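HTH-type transcriptional regulator PrpR (Mycobacterium tuberculosis, PDB 6D2S) regulates, as a DNA-binding transcription factor, the genes for short-chain fatty acid catabolism through the glyoxylate and methylcitrate cycles, including use of cholesterol-derived propionate. Local coordinates at residues Asn15-Asp20 / Gln174-Arg179; Ala24-Phe29 / Pro137-His142; Thr93-Val98 / Asn128-Ala133; Ser239-Ala244 / Cys267-Ala272. One frame throughout, in Å; residues are numbered along the deposited sequence. Where two conformers were deposited one is given.

Interaction 1 (Asn15-Asp20 / Gln174-Arg179); sequences NNYIHD and QRPRQR. With NA (sodium ion), chain F; NA (sodium ion), chain G.
A Schellman motif ends helix 3-13 at Asn15, and the short loop that follows, up to Ile18 at the N-cap of helix 19-31, lies against the linker holding the type II beta turn Arg175-Gln178. At the Schellman end Gln174 reaches back with its amide: NE2 donates to the backbone O of Asn15 at 2.9 Å, with an N-H...O angle of 158°, and also to Ser171 O. The bend of the Gln174 chain at chi2 (73°) turns CD beside that carbonyl. Tyr17 carries most of the remaining contact. One face of its ring lies under the backbone of Gln174 and Arg175, with Arg175 CA 3.6 Å above the ring plane toward the rim, while CE2 touches Pro176 CD at 4.0 Å. From the first position of the turn, Arg175 also makes salt bridges to Asp22 and Glu26 of helix 19-31. Asn15 OD1 binds a sodium ion at 2.6 Å, together with three waters and Ser199 O, which joins this corner to the C-terminal part of the chain. At the far end of the ring two groups grip the phenol oxygen: His19 ND1 is hydrogen-bonded to Tyr17 OH at 2.7 Å, and Arg175 NE donates to the same OH, also at 2.7 Å, the oxygen lying 17° out of the guanidinium plane.

Interaction 2 (Ala24-Phe29 / Pro137-His142); sequences AAERMF and PYREFH
The flank of helix 19-31 packs against the N-terminal first turn of helix 138-147, through Glu26 and Phe29; the two short axes cross at 93° and approach to 10.6 Å. The Glu26 chain runs extended, with CG anti to the backbone N, and crosses the Pro137 side chain at about a right angle, Glu26 CG lying 4.1 Å from Pro137 CB. Its OE2 accepts from Arg139 N at 2.9 Å and 165°, the N-H arriving from above the carboxylate plane, 42° out of it. Water 5 donates a hydrogen bond to the same OE2 and accepts from Glu140 N at 3.0 Å, so the carboxylate serves two amides of the helix start, one directly and one through water. Arg175 is the second partner of this charge. Phe29, about one turn on from Glu26, has Pro137 CG over the centre of its ring, 3.9 Å from the centroid and almost on the ring normal, a CH-pi contact. Glu140 OE1 lies 4.1 Å from Phe29 CE1, while its other oxygen, OE2, is hydrogen-bonded to Thr36. The negative charge probably interacts favourably with the helix dipole: a carboxylate from a neighbouring helix accepts from the first-turn amides of a helix whose N-cap is a proline.

Interaction 3 (Thr93-Val98 / Asn128-Ala133); sequences TQLALV and NYFAGA
Thr93 and Ala131 make the tight end of this buried crossing between helices 84-99 and 116-135. Their CA atoms come within 4.9 Å, and the short axes approach to 7.9 Å at an angle of 125° between their directions. Small side chains allow this closeness: Ala131 CB points at the other helix and touches Thr93 OG1 at 3.3 Å. The hydroxyl sits beside the backbone N of its own residue (chi1 -65°) and is hydrogen-bonded to Phe89 O one turn earlier, so its polar need is met within its own helix. Toward the other end Ala96 CB approaches the Phe130 ring obliquely, 3.6 Å from CD2 and 3.7 Å from CG, which a chi1 of 177° places next to it. Leu95 meets the same ring at its edge, CD2 lying near the ring plane at 3.9 Å from CE2. The looser side is at Asn128, which is partly exposed: its CB points away from helix 84-99, yet OD1 returns to within 3.5 Å of Thr93 OG1 and 3.6 Å of Thr93 CG2. The pair sits within the IrrE N-terminal-like part of the chain. Leu95 also packs on Leu43, Met47 and Phe51 of helix 39-51, Phe130 touches Leu21 and Ala25 of helix 19-31, and Thr93 rests on Arg67 of strand 67-70.

Interaction 4 (Ser239-Ala244 / Cys267-Ala272); sequences SYFWVA and CDLAHA
Two neighbouring strands of the five-stranded antiparallel sheet, 239-247 and 261-268, pair here just where the second leaves the sheet for a 3-10 turn. Phe241 and Cys267 form the hydrogen-bonded pair: Phe241 N donates to Cys267 O at 2.8 Å, nearly along the C=O axis, and Cys267 N returns a bond to Phe241 O at 3.0 Å. Tyr240 and Asp268 are the adjacent non-hydrogen-bonded pair, and their side chains diverge. The ladder goes one bond further, from Leu269 N to Ser239 O at 2.8 Å, with the donor tilted 25° from the carbonyl plane. With CG set anti to its own carbonyl carbon (chi1 -72°), the Tyr240 ring folds over the departing backbone, one face under Asp268 CA and CD1 3.5 Å from Cys267 C. Phe241 and Cys267 lie on one face of the sheet, where Phe241 CB touches Ala272 CB at 3.8 Å and Leu269 CD1, apolar cover from the 3-10 turn. Asp268 starts that turn as an Asx turn, OD2 accepting from Ala270 N at 2.9 Å by its anti lone pair, while OD1 makes a salt bridge to Arg238. Water 7 donates both to Asp268 OD1 and to Tyr240 OH, whose hydroxyl is also hydrogen-bonded to Asp236. One carboxylate thus fixes the turn through Ala270 N and ties it back to Arg238 and, through water 7, to Tyr240; the positive charge of Arg238 would probably favour its ionised form.

Overall arrangement
From the N terminus, residues 15-20 open the longest loop, closed at 174-179 by interaction 1, which ties the start of helix 19-31 to the linker before the C-terminal sheet. Interaction 2 nests inside it, joining the same helix to helix 138-147, and interaction 3 nests inside interaction 2, crossing helices 84-99 and 116-135. These three touch one another: Met28 packs on Leu95, and Ile18 N and Gln178 O probably bond to Tyr129 OH and Tyr138 OH, respectively. Interaction 4 follows in series within the C-terminal sheet; its centre is about 30 Å from that of interaction 3, on the opposite side of the chain's centre.

Interaction 1 (Asn15-Asp20 / Gln174-Arg179)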
# COMPACT_ATOMS: atom_id res chain seq x y z
N ASN A 15 13.35 -3.62 5.68
CA ASN A 15 12.95 -2.23 5.94
C ASN A 15 11.67 -1.85 5.20
O ASN A 15 11.47 -0.68 4.86
CB ASN A 15 14.07 -1.26 5.57
CG ASN A 15 15.34 -1.52 6.35
OD1 ASN A 15 15.33 -1.56 7.58
ND2 ASN A 15 16.45 -1.71 5.63
N ASN A 16 10.81 -2.83 4.94
CA ASN A 16 9.53 -2.59 4.26
C ASN A 16 9.73 -1.95 2.89
O ASN A 16 8.87 -1.21 2.40
CB ASN A 16 8.60 -1.74 5.11
CG ASN A 16 8.11 -2.46 6.37
OD1 ASN A 16 7.92 -3.68 6.36
ND2 ASN A 16 7.91 -1.72 7.44
N TYR A 17 10.87 -2.24 2.25
CA TYR A 17 11.21 -1.65 0.96
C TYR A 17 11.91 -2.72 0.14
O TYR A 17 12.92 -3.27 0.58
CB TYR A 17 12.09 -0.40 1.12
CG TYR A 17 12.63 0.07 -0.21
CD1 TYR A 17 11.83 0.79 -1.09
CD2 TYR A 17 13.93 -0.23 -0.59
CE1 TYR A 17 12.31 1.20 -2.32
CE2 TYR A 17 14.43 0.17 -1.82
CZ TYR A 17 13.60 0.88 -2.68
OH TYR A 17 14.08 1.27 -3.91
N ILE A 18 11.38 -3.03 -1.04
CA ILE A 18 11.88 -4.12 -1.89
C ILE A 18 12.49 -3.48 -3.13
O ILE A 18 11.78 -3.19 -4.10
CB ILE A 18 10.77 -5.10 -2.26
CG1 ILE A 18 9.94 -5.51 -1.04
CG2 ILE A 18 11.36 -6.33 -3.02
CD1 ILE A 18 10.75 -6.26 0.06
N HIS A 19 13.81 -3.28 -3.12
CA HIS A 19 14.44 -2.38 -4.09
C HIS A 19 14.22 -2.84 -5.52
O HIS A 19 13.85 -2.04 -6.39
CB HIS A 19 15.93 -2.25 -3.80
CG HIS A 19 16.63 -1.29 -4.71
ND1 HIS A 19 16.33 0.06 -4.73
CD2 HIS A 19 17.59 -1.48 -5.65
CE1 HIS A 19 17.09 0.66 -5.63
NE2 HIS A 19 17.86 -0.24 -6.21
N ASP A 20 14.47 -4.12 -5.81
CA ASP A 20 14.41 -4.55 -7.21
C ASP A 20 13.01 -4.43 -7.78
O ASP A 20 12.84 -4.11 -8.96
CB ASP A 20 14.92 -5.99 -7.35
CG ASP A 20 16.40 -6.12 -7.05
OD1 ASP A 20 17.16 -5.18 -7.38
OD2 ASP A 20 16.80 -7.15 -6.47
N GLN A 174 11.69 3.70 2.11
CA GLN A 174 13.01 3.45 2.68
C GLN A 174 14.08 3.19 1.62
O GLN A 174 15.06 2.48 1.87
CB GLN A 174 12.96 2.28 3.67
CG GLN A 174 12.41 2.67 5.05
CD GLN A 174 10.91 2.91 5.05
OE1 GLN A 174 10.45 4.02 5.31
NE2 GLN A 174 10.13 1.88 4.75
N ARG A 175 13.92 3.76 0.43
CA ARG A 175 14.96 3.60 -0.59
C ARG A 175 16.23 4.28 -0.12
O ARG A 175 16.19 5.46 0.27
CB ARG A 175 14.50 4.19 -1.93
CG ARG A 175 15.58 4.11 -3.04
CD ARG A 175 15.04 4.64 -4.38
NE ARG A 175 13.99 3.79 -4.95
CZ ARG A 175 13.35 4.08 -6.08
NH1 ARG A 175 13.66 5.20 -6.75
NH2 ARG A 175 12.41 3.27 -6.55
N PRO A 176 17.37 3.60 -0.13
CA PRO A 176 18.60 4.22 0.37
C PRO A 176 18.89 5.52 -0.36
O PRO A 176 18.75 5.61 -1.59
CB PRO A 176 19.68 3.15 0.10
CG PRO A 176 18.91 1.85 0.12
CD PRO A 176 17.57 2.19 -0.52
N ARG A 177 19.21 6.55 0.40
CA ARG A 177 19.56 7.88 -0.06
C ARG A 177 18.35 8.65 -0.57
O ARG A 177 18.51 9.80 -1.03
CB ARG A 177 20.65 7.85 -1.14
CG ARG A 177 21.96 7.26 -0.62
CD ARG A 177 23.08 7.25 -1.67
NE ARG A 177 24.30 6.68 -1.11
CZ ARG A 177 24.57 5.38 -1.09
NH1 ARG A 177 23.70 4.52 -1.61
NH2 ARG A 177 25.69 4.93 -0.55
N GLN A 178 17.14 8.10 -0.51
CA GLN A 178 15.95 8.89 -0.83
C GLN A 178 14.79 8.48 0.08
O GLN A 178 13.69 8.18 -0.36
CB GLN A 178 15.54 8.80 -2.29
CG GLN A 178 14.47 9.86 -2.60
CD GLN A 178 14.18 10.08 -4.07
OE1 GLN A 178 14.86 9.57 -4.96
NE2 GLN A 178 13.13 10.87 -4.33
N ARG A 179 15.03 8.51 1.39
CA ARG A 179 14.02 8.08 2.34
C ARG A 179 12.96 9.16 2.56
O ARG A 179 13.25 10.36 2.52
CB ARG A 179 14.67 7.71 3.68
CG ARG A 179 15.62 6.53 3.56
CD ARG A 179 16.25 6.15 4.89
NE ARG A 179 15.31 5.46 5.75
CZ ARG A 179 14.82 5.95 6.88
NH1 ARG A 179 15.19 7.15 7.31
NH2 ARG A 179 13.96 5.24 7.60
NA NA F . 19.04 -7.68 -6.35
NA NA G . 14.32 -1.37 10.01
O HOH W 1 17.57 -8.81 -4.01
O HOH W 2 15.20 0.82 10.37
O HOH W 3 12.22 -2.46 9.15
O HOH W 4 13.71 -1.66 12.02

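Interaction 2 (Ala24-Phe29 / Pro137-His142)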
# COMPACT_ATOMS: atom_id res chain seq x y z
N ALA A 24 11.83 -1.81 -10.57
CA ALA A 24 11.23 -2.36 -11.79
C ALA A 24 9.91 -1.66 -12.11
O ALA A 24 9.64 -1.34 -13.26
CB ALA A 24 11.03 -3.87 -11.66
N ALA A 25 9.09 -1.42 -11.08
CA ALA A 25 7.82 -0.72 -11.29
C ALA A 25 8.06 0.69 -11.81
O ALA A 25 7.42 1.13 -12.77
CB ALA A 25 7.03 -0.68 -9.98
N GLU A 26 8.98 1.41 -11.17
CA GLU A 26 9.23 2.80 -11.56
C GLU A 26 9.80 2.87 -12.97
O GLU A 26 9.42 3.74 -13.76
CB GLU A 26 10.18 3.46 -10.55
CG GLU A 26 10.27 4.97 -10.73
CD GLU A 26 11.07 5.65 -9.63
OE1 GLU A 26 11.89 4.97 -8.98
OE2 GLU A 26 10.88 6.87 -9.43
N ARG A 27 10.71 1.96 -13.31
CA ARG A 27 11.27 1.97 -14.65
C ARG A 27 10.22 1.59 -15.69
O ARG A 27 10.17 2.19 -16.78
CB ARG A 27 12.49 1.04 -14.72
CG ARG A 27 13.65 1.55 -13.86
CD ARG A 27 14.93 0.72 -14.00
NE ARG A 27 14.85 -0.56 -13.29
CZ ARG A 27 15.90 -1.21 -12.80
NH1 ARG A 27 17.12 -0.69 -12.93
NH2 ARG A 27 15.74 -2.37 -12.18
N MET A 28 9.36 0.63 -15.38
CA MET A 28 8.33 0.26 -16.34
C MET A 28 7.33 1.40 -16.53
O MET A 28 6.91 1.68 -17.66
CB MET A 28 7.61 -1.02 -15.90
CG MET A 28 6.78 -1.63 -17.00
SD MET A 28 6.02 -3.17 -16.45
CE MET A 28 7.44 -4.00 -15.75
N PHE A 29 6.94 2.06 -15.43
CA PHE A 29 6.08 3.23 -15.51
C PHE A 29 6.69 4.29 -16.42
O PHE A 29 6.03 4.82 -17.33
CB PHE A 29 5.85 3.78 -14.10
CG PHE A 29 4.93 4.98 -14.02
CD1 PHE A 29 5.38 6.25 -14.38
CD2 PHE A 29 3.63 4.84 -13.52
CE1 PHE A 29 4.54 7.36 -14.27
CE2 PHE A 29 2.79 5.95 -13.42
CZ PHE A 29 3.25 7.21 -13.80
N PRO A 137 4.81 5.79 -8.33
CA PRO A 137 6.23 5.61 -8.63
C PRO A 137 7.09 6.42 -7.66
O PRO A 137 6.77 7.56 -7.32
CB PRO A 137 6.36 6.12 -10.07
CG PRO A 137 5.15 6.98 -10.29
CD PRO A 137 4.06 6.34 -9.47
N TYR A 138 8.20 5.81 -7.24
CA TYR A 138 8.88 6.25 -6.02
C TYR A 138 9.23 7.74 -6.03
O TYR A 138 8.84 8.48 -5.12
CB TYR A 138 10.14 5.40 -5.78
CG TYR A 138 10.67 5.54 -4.37
CD1 TYR A 138 11.36 6.69 -3.98
CD2 TYR A 138 10.46 4.54 -3.42
CE1 TYR A 138 11.84 6.84 -2.69
CE2 TYR A 138 10.94 4.69 -2.11
CZ TYR A 138 11.63 5.84 -1.76
OH TYR A 138 12.10 5.99 -0.48
N ARG A 139 10.03 8.18 -7.01
CA ARG A 139 10.54 9.55 -6.94
C ARG A 139 9.41 10.56 -7.06
O ARG A 139 9.39 11.58 -6.36
CB ARG A 139 11.59 9.78 -8.03
CG ARG A 139 12.90 9.05 -7.81
CD ARG A 139 13.93 9.48 -8.85
NE ARG A 139 15.20 8.78 -8.71
CZ ARG A 139 16.24 8.95 -9.52
NH1 ARG A 139 16.16 9.79 -10.54
NH2 ARG A 139 17.36 8.26 -9.32
N GLU A 140 8.47 10.30 -7.97
CA GLU A 140 7.33 11.20 -8.13
C GLU A 140 6.49 11.25 -6.86
O GLU A 140 6.07 12.33 -6.42
CB GLU A 140 6.48 10.76 -9.33
CG GLU A 140 5.24 11.61 -9.53
CD GLU A 140 4.43 11.20 -10.76
OE1 GLU A 140 4.99 10.56 -11.67
OE2 GLU A 140 3.23 11.52 -10.80
N PHE A 141 6.22 10.09 -6.26
CA PHE A 141 5.41 10.04 -5.05
C PHE A 141 6.13 10.69 -3.88
O PHE A 141 5.52 11.46 -3.11
CB PHE A 141 5.06 8.58 -4.73
CG PHE A 141 4.20 8.42 -3.52
CD1 PHE A 141 2.85 8.78 -3.56
CD2 PHE A 141 4.72 7.91 -2.33
CE1 PHE A 141 2.04 8.63 -2.43
CE2 PHE A 141 3.92 7.76 -1.21
CZ PHE A 141 2.58 8.13 -1.25
N HIS A 142 7.42 10.41 -3.73
CA HIS A 142 8.21 11.03 -2.66
C HIS A 142 8.21 12.54 -2.80
O HIS A 142 7.98 13.27 -1.82
CB HIS A 142 9.64 10.48 -2.70
CG HIS A 142 10.53 11.02 -1.61
ND1 HIS A 142 11.28 12.16 -1.76
CD2 HIS A 142 10.78 10.56 -0.36
CE1 HIS A 142 11.96 12.39 -0.65
NE2 HIS A 142 11.68 11.42 0.21
O HOH W 5 8.98 8.61 -10.34

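Interaction 3 (Thr93-Val98 / Asn128-Ala133)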
# COMPACT_ATOMS: atom_id res chain seq x y z
N THR A 93 -1.14 -5.60 -10.16
CA THR A 93 -0.88 -6.81 -9.40
C THR A 93 -0.72 -8.01 -10.33
O THR A 93 0.24 -8.77 -10.21
CB THR A 93 -1.99 -7.06 -8.37
OG1 THR A 93 -1.99 -6.01 -7.40
CG2 THR A 93 -1.75 -8.39 -7.63
N GLN A 94 -1.63 -8.15 -11.31
CA GLN A 94 -1.51 -9.23 -12.28
C GLN A 94 -0.26 -9.07 -13.15
O GLN A 94 0.38 -10.06 -13.52
CB GLN A 94 -2.76 -9.32 -13.15
CG GLN A 94 -2.84 -10.60 -13.98
CD GLN A 94 -2.97 -11.82 -13.10
OE1 GLN A 94 -2.31 -12.85 -13.32
NE2 GLN A 94 -3.82 -11.71 -12.08
N LEU A 95 0.10 -7.82 -13.48
CA LEU A 95 1.32 -7.58 -14.24
C LEU A 95 2.54 -8.12 -13.51
O LEU A 95 3.43 -8.73 -14.12
CB LEU A 95 1.48 -6.07 -14.50
CG LEU A 95 2.86 -5.55 -14.94
CD1 LEU A 95 3.38 -6.26 -16.16
CD2 LEU A 95 2.81 -4.03 -15.19
N ALA A 96 2.58 -7.94 -12.19
CA ALA A 96 3.67 -8.51 -11.41
C ALA A 96 3.64 -10.03 -11.46
O ALA A 96 4.67 -10.68 -11.64
CB ALA A 96 3.60 -8.03 -9.96
N LEU A 97 2.46 -10.62 -11.26
CA LEU A 97 2.36 -12.08 -11.25
C LEU A 97 2.80 -12.69 -12.58
O LEU A 97 3.39 -13.78 -12.58
CB LEU A 97 0.92 -12.48 -10.91
CG LEU A 97 0.50 -12.14 -9.47
CD1 LEU A 97 -0.99 -12.42 -9.22
CD2 LEU A 97 1.37 -12.88 -8.46
N VAL A 98 2.57 -12.01 -13.71
CA VAL A 98 2.87 -12.61 -15.01
C VAL A 98 4.20 -12.13 -15.59
O VAL A 98 4.86 -12.87 -16.33
CB VAL A 98 1.74 -12.36 -16.04
CG1 VAL A 98 0.40 -12.88 -15.52
CG2 VAL A 98 1.67 -10.90 -16.45
N ASN A 128 1.39 -7.32 -4.77
CA ASN A 128 0.70 -6.13 -4.26
C ASN A 128 1.68 -4.98 -4.05
O ASN A 128 1.36 -3.82 -4.33
CB ASN A 128 -0.02 -6.42 -2.94
CG ASN A 128 -1.23 -7.29 -3.12
OD1 ASN A 128 -1.85 -7.32 -4.18
ND2 ASN A 128 -1.59 -8.01 -2.07
N TYR A 129 2.86 -5.28 -3.49
CA TYR A 129 3.89 -4.25 -3.33
C TYR A 129 4.23 -3.61 -4.67
O TYR A 129 4.31 -2.37 -4.79
CB TYR A 129 5.15 -4.86 -2.67
CG TYR A 129 6.26 -3.84 -2.47
CD1 TYR A 129 7.07 -3.45 -3.52
CD2 TYR A 129 6.49 -3.27 -1.21
CE1 TYR A 129 8.08 -2.51 -3.36
CE2 TYR A 129 7.49 -2.32 -1.03
CZ TYR A 129 8.28 -1.95 -2.11
OH TYR A 129 9.29 -1.02 -1.95
N PHE A 130 4.48 -4.44 -5.68
CA PHE A 130 4.76 -3.93 -7.02
C PHE A 130 3.64 -3.02 -7.52
O PHE A 130 3.90 -1.96 -8.10
CB PHE A 130 4.97 -5.10 -7.98
CG PHE A 130 5.19 -4.68 -9.41
CD1 PHE A 130 6.47 -4.45 -9.90
CD2 PHE A 130 4.11 -4.53 -10.28
CE1 PHE A 130 6.67 -4.08 -11.22
CE2 PHE A 130 4.30 -4.16 -11.59
CZ PHE A 130 5.58 -3.94 -12.07
N ALA A 131 2.38 -3.44 -7.32
CA ALA A 131 1.26 -2.64 -7.81
C ALA A 131 1.25 -1.27 -7.13
O ALA A 131 1.05 -0.25 -7.79
CB ALA A 131 -0.06 -3.36 -7.57
N GLY A 132 1.50 -1.23 -5.82
CA GLY A 132 1.61 0.06 -5.15
C GLY A 132 2.75 0.90 -5.69
O GLY A 132 2.63 2.12 -5.80
N ALA A 133 3.88 0.27 -6.01
CA ALA A 133 5.04 1.01 -6.49
C ALA A 133 4.88 1.42 -7.95
O ALA A 133 5.59 2.33 -8.40
CB ALA A 133 6.32 0.19 -6.32

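Interaction 4 (Ser239-Ala244 / Cys267-Ala272)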
# COMPACT_ATOMS: atom_id res chain seq x y z
N SER A 239 8.03 9.96 21.89
CA SER A 239 6.68 10.31 21.50
C SER A 239 6.52 10.19 19.99
O SER A 239 7.42 10.55 19.23
CB SER A 239 6.33 11.73 21.94
OG SER A 239 6.43 11.85 23.35
N TYR A 240 5.36 9.69 19.58
CA TYR A 240 5.02 9.53 18.17
C TYR A 240 3.79 10.36 17.86
O TYR A 240 2.87 10.46 18.67
CB TYR A 240 4.79 8.06 17.83
CG TYR A 240 6.08 7.28 17.81
CD1 TYR A 240 6.66 6.87 16.61
CD2 TYR A 240 6.74 6.98 19.00
CE1 TYR A 240 7.87 6.17 16.61
CE2 TYR A 240 7.93 6.29 19.01
CZ TYR A 240 8.49 5.88 17.82
OH TYR A 240 9.68 5.19 17.86
N PHE A 241 3.81 10.98 16.68
CA PHE A 241 2.65 11.70 16.17
C PHE A 241 1.87 10.75 15.26
O PHE A 241 2.44 10.17 14.33
CB PHE A 241 3.09 12.95 15.41
CG PHE A 241 1.96 13.89 15.10
CD1 PHE A 241 1.79 15.06 15.82
CD2 PHE A 241 1.04 13.58 14.12
CE1 PHE A 241 0.74 15.91 15.56
CE2 PHE A 241 -0.02 14.44 13.85
CZ PHE A 241 -0.16 15.60 14.56
N TRP A 242 0.58 10.60 15.54
CA TRP A 242 -0.26 9.61 14.89
C TRP A 242 -1.37 10.29 14.11
O TRP A 242 -1.99 11.23 14.60
CB TRP A 242 -0.85 8.64 15.92
CG TRP A 242 0.15 7.67 16.48
CD1 TRP A 242 0.88 7.80 17.63
CD2 TRP A 242 0.53 6.41 15.90
NE1 TRP A 242 1.69 6.70 17.79
CE2 TRP A 242 1.49 5.84 16.75
CE3 TRP A 242 0.14 5.72 14.75
CZ2 TRP A 242 2.07 4.60 16.49
CZ3 TRP A 242 0.73 4.50 14.49
CH2 TRP A 242 1.68 3.95 15.36
N VAL A 243 -1.62 9.80 12.90
CA VAL A 243 -2.74 10.25 12.08
C VAL A 243 -3.48 9.01 11.60
O VAL A 243 -2.85 8.05 11.14
CB VAL A 243 -2.27 11.10 10.88
CG1 VAL A 243 -3.46 11.62 10.10
CG2 VAL A 243 -1.40 12.25 11.37
N ALA A 244 -4.81 9.00 11.76
CA ALA A 244 -5.60 7.81 11.47
C ALA A 244 -6.94 8.20 10.87
O ALA A 244 -7.46 9.30 11.10
CB ALA A 244 -5.84 6.97 12.73
N CYS A 267 4.80 8.62 13.32
CA CYS A 267 6.22 8.93 13.13
C CYS A 267 6.77 9.57 14.39
O CYS A 267 6.03 10.15 15.19
CB CYS A 267 6.46 9.85 11.93
SG CYS A 267 5.79 11.53 12.05
N ASP A 268 8.08 9.46 14.56
CA ASP A 268 8.72 10.09 15.71
C ASP A 268 8.32 11.55 15.77
O ASP A 268 8.27 12.25 14.76
CB ASP A 268 10.24 9.98 15.62
CG ASP A 268 10.92 10.23 16.96
OD1 ASP A 268 11.29 9.24 17.64
OD2 ASP A 268 11.09 11.40 17.35
N LEU A 269 8.04 12.03 16.98
CA LEU A 269 7.69 13.43 17.11
C LEU A 269 8.74 14.32 16.46
O LEU A 269 8.40 15.40 15.96
CB LEU A 269 7.50 13.77 18.59
CG LEU A 269 6.70 15.03 18.87
CD1 LEU A 269 5.35 14.99 18.20
CD2 LEU A 269 6.57 15.24 20.38
N ALA A 270 10.00 13.88 16.42
CA ALA A 270 11.07 14.68 15.82
C ALA A 270 10.99 14.79 14.30
O ALA A 270 11.72 15.59 13.71
CB ALA A 270 12.44 14.09 16.21
N HIS A 271 10.14 14.00 13.64
CA HIS A 271 9.89 14.17 12.21
C HIS A 271 8.60 14.91 11.92
O HIS A 271 8.36 15.26 10.76
CB HIS A 271 9.83 12.81 11.50
CG HIS A 271 11.13 12.06 11.52
ND1 HIS A 271 12.22 12.44 10.76
CD2 HIS A 271 11.52 10.95 12.20
CE1 HIS A 271 13.21 11.60 10.97
NE2 HIS A 271 12.82 10.69 11.84
N ALA A 272 7.77 15.15 12.93
CA ALA A 272 6.40 15.59 12.68
C ALA A 272 6.31 17.00 12.11
O ALA A 272 5.23 17.39 11.66
CB ALA A 272 5.57 15.50 13.96
O HOH W 6 10.03 11.87 20.29
O HOH W 7 11.74 6.65 16.49